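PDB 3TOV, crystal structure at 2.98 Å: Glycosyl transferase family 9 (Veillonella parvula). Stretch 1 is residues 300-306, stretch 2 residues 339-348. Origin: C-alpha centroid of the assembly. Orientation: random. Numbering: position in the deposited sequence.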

# COMPACT_ATOMS: atom_id res chain seq x y z
N ALA A 300 9.19 -6.93 3.91
CA ALA A 300 9.96 -5.70 3.74
C ALA A 300 11.19 -5.60 4.64
O ALA A 300 11.23 -6.18 5.73
CB ALA A 300 9.06 -4.49 3.95
N HIS A 301 12.18 -4.84 4.19
CA HIS A 301 13.29 -4.48 5.04
C HIS A 301 12.86 -3.25 5.84
O HIS A 301 13.08 -2.12 5.43
CB HIS A 301 14.56 -4.20 4.24
CG HIS A 301 15.77 -3.94 5.10
ND1 HIS A 301 16.84 -3.18 4.67
CD2 HIS A 301 16.07 -4.34 6.36
CE1 HIS A 301 17.75 -3.13 5.63
NE2 HIS A 301 17.31 -3.82 6.66
N ALA A 302 12.24 -3.48 6.99
CA ALA A 302 11.74 -2.38 7.80
C ALA A 302 12.04 -2.53 9.30
O ALA A 302 12.73 -3.44 9.73
CB ALA A 302 10.23 -2.21 7.57
N ILE A 303 11.53 -1.59 10.07
CA ILE A 303 11.64 -1.60 11.52
C ILE A 303 10.42 -0.84 11.99
O ILE A 303 10.25 0.34 11.68
CB ILE A 303 12.88 -0.82 12.02
CG1 ILE A 303 14.18 -1.49 11.66
CG2 ILE A 303 12.84 -0.64 13.53
CD1 ILE A 303 15.35 -0.64 12.10
N VAL A 304 9.58 -1.52 12.74
CA VAL A 304 8.36 -0.94 13.23
C VAL A 304 8.55 -0.52 14.69
O VAL A 304 8.92 -1.32 15.54
CB VAL A 304 7.25 -1.98 13.10
CG1 VAL A 304 5.94 -1.51 13.73
CG2 VAL A 304 7.10 -2.31 11.64
N LEU A 305 8.33 0.76 14.97
CA LEU A 305 8.50 1.28 16.31
C LEU A 305 7.14 1.31 16.98
O LEU A 305 6.29 2.10 16.59
CB LEU A 305 9.10 2.69 16.30
CG LEU A 305 10.39 2.84 15.47
CD1 LEU A 305 10.82 4.29 15.32
CD2 LEU A 305 11.51 1.98 16.04
N GLU A 306 6.93 0.44 17.97
CA GLU A 306 5.70 0.48 18.75
C GLU A 306 5.94 0.76 20.23
O GLU A 306 7.08 0.82 20.70
CB GLU A 306 4.87 -0.78 18.54
CG GLU A 306 5.67 -1.99 18.09
CD GLU A 306 4.79 -3.18 17.72
OE1 GLU A 306 3.56 -3.13 17.97
OE2 GLU A 306 5.36 -4.16 17.19
N LYS A 339 17.86 6.34 15.39
CA LYS A 339 18.63 5.11 15.50
C LYS A 339 18.26 4.09 14.44
O LYS A 339 19.13 3.40 13.90
CB LYS A 339 18.50 4.47 16.88
CG LYS A 339 19.53 3.38 17.09
CD LYS A 339 19.73 3.02 18.56
CE LYS A 339 20.50 1.69 18.73
NZ LYS A 339 21.91 1.72 18.23
N ALA A 340 16.95 4.00 14.16
CA ALA A 340 16.39 2.97 13.30
C ALA A 340 16.77 3.23 11.86
O ALA A 340 17.11 2.31 11.11
CB ALA A 340 14.90 2.95 13.44
N ALA A 341 16.69 4.49 11.49
CA ALA A 341 17.12 4.93 10.19
C ALA A 341 18.57 4.54 10.00
O ALA A 341 18.91 3.79 9.09
CB ALA A 341 16.96 6.43 10.10
N GLU A 342 19.43 5.07 10.86
CA GLU A 342 20.86 4.89 10.69
C GLU A 342 21.19 3.41 10.57
O GLU A 342 22.14 3.02 9.89
CB GLU A 342 21.63 5.52 11.86
CG GLU A 342 21.32 7.00 12.06
CD GLU A 342 22.40 7.73 12.86
OE1 GLU A 342 22.97 7.12 13.80
OE2 GLU A 342 22.68 8.90 12.53
N THR A 343 20.38 2.59 11.22
CA THR A 343 20.57 1.16 11.19
C THR A 343 20.22 0.62 9.82
O THR A 343 21.03 -0.06 9.18
CB THR A 343 19.66 0.45 12.20
OG1 THR A 343 20.08 0.78 13.54
CG2 THR A 343 19.69 -1.06 11.98
N LEU A 344 19.00 0.93 9.37
CA LEU A 344 18.51 0.47 8.08
C LEU A 344 19.36 1.06 6.97
O LEU A 344 19.63 0.39 5.97
CB LEU A 344 17.05 0.87 7.88
CG LEU A 344 15.93 -0.01 8.45
CD1 LEU A 344 14.57 0.67 8.30
CD2 LEU A 344 15.93 -1.36 7.76
N LEU A 345 19.80 2.31 7.16
CA LEU A 345 20.61 3.02 6.18
C LEU A 345 21.93 2.32 5.92
O LEU A 345 22.45 2.32 4.79
CB LEU A 345 20.89 4.44 6.67
CG LEU A 345 19.78 5.40 6.29
CD1 LEU A 345 20.04 6.74 6.91
CD2 LEU A 345 19.74 5.49 4.79
N LEU A 346 22.46 1.73 6.98
CA LEU A 346 23.64 0.89 6.92
C LEU A 346 23.33 -0.47 6.28
O LEU A 346 23.92 -0.83 5.26
CB LEU A 346 24.19 0.70 8.33
CG LEU A 346 25.44 -0.17 8.42
CD1 LEU A 346 26.51 0.38 7.50
CD2 LEU A 346 25.92 -0.22 9.84
N GLU A 347 22.40 -1.21 6.89
CA GLU A 347 22.01 -2.55 6.45
C GLU A 347 21.58 -2.64 4.98
O GLU A 347 21.51 -3.73 4.43
CB GLU A 347 20.84 -3.07 7.29
CG GLU A 347 21.15 -3.62 8.67
CD GLU A 347 19.88 -4.16 9.36
OE1 GLU A 347 18.84 -3.47 9.33
OE2 GLU A 347 19.92 -5.29 9.90
N SER A 348 21.25 -1.51 4.36
CA SER A 348 20.75 -1.55 2.98
C SER A 348 21.84 -1.27 1.94
O SER A 348 22.49 -2.19 1.44
CB SER A 348 19.51 -0.65 2.78
OG SER A 348 19.78 0.72 3.00

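The contact joins a short strand, residues 302-305, to a helix that spans 339-347 within this stretch. Their axes approach to 9.2 Å and their N-to-C directions differ by 169°, so the two elements run nearly antiparallel. The register follows from this: Ala302 CA lies 7.4 Å from Leu344 CA, whereas Ile303 CA, one residue further along the strand, lies 6.8 Å from Ala340 CA, one turn earlier in the helix. The interface is modest, with 347 Å² buried when both sides are summed.

Hydrogen bonding between the stretches comes down to one pair. His301 NE2 donates to Glu347 OE1 over 3.1 Å, and the N-H...acceptor angle of 159° is close enough to linear to support the assignment. The carboxylate oxygen sits at the edge of the imidazole, near its plane, which is where a ring N-H points. His301 reaches this position with chi1 at -175° (t), and Glu347 meets it with chi1 at -79° (m) and an extended chi2 of -177° (t). Both residues are exposed, so the bond lies at the surface.

The same imidazole makes a contact of a different kind through its face. Leu344 CD2 lies 3.2 Å from the centroid of the His301 ring and 20° off the ring normal, which places the methyl over the face and identifies a CH-pi interaction. The fit is very tight: Leu344 CD2 to His301 NE2 is 3.0 Å, short for a carbon-nitrogen contact, and at 2.98 Å resolution the exact value deserves caution. Ser348 comes near the ring edge at a looser distance, with Ser348 N 4.1 Å from His301 CE1.

Apolar packing makes up the rest, and Ile303 is its main strand-side contributor. With chi1 at -68° (m) and chi2 at 176° (t), its side chain extends to the helix, where Ile303 CD1 stands 3.7 Å from Leu344 CG and 3.9 Å from Ala340 CB. Ile303 CD1 also comes within 3.6 Å of Ala340 O, a carbonyl that accepts the helical bond from Leu344 N at 2.9 Å; the methyl therefore rests against backbone as well as side chains. The small side chain of Ala340 also meets Leu305, with Leu305 CD2 4.4 Å from Ala340 CB, a more distant contact. Alternation along the strand is evident in the CA-to-CB directions: Ile303 and Leu305 point toward the helix, while Ala302 points away and touches it through its backbone, Ala302 CA being 4.2 Å from Leu344 CD1.

Within the helical stretch, two side-chain hydroxyls bond to backbone carbonyls one turn earlier. Thr343 OG1 donates to Lys339 O at 2.8 Å, and Ser348 OG donates to Leu344 O at 3.0 Å. Leu344 O also receives a weak bond from Ser348 N at 3.0 Å. Both hydroxyls are thus engaged within their own stretch, and neither forms a hydrogen bond to the strand side.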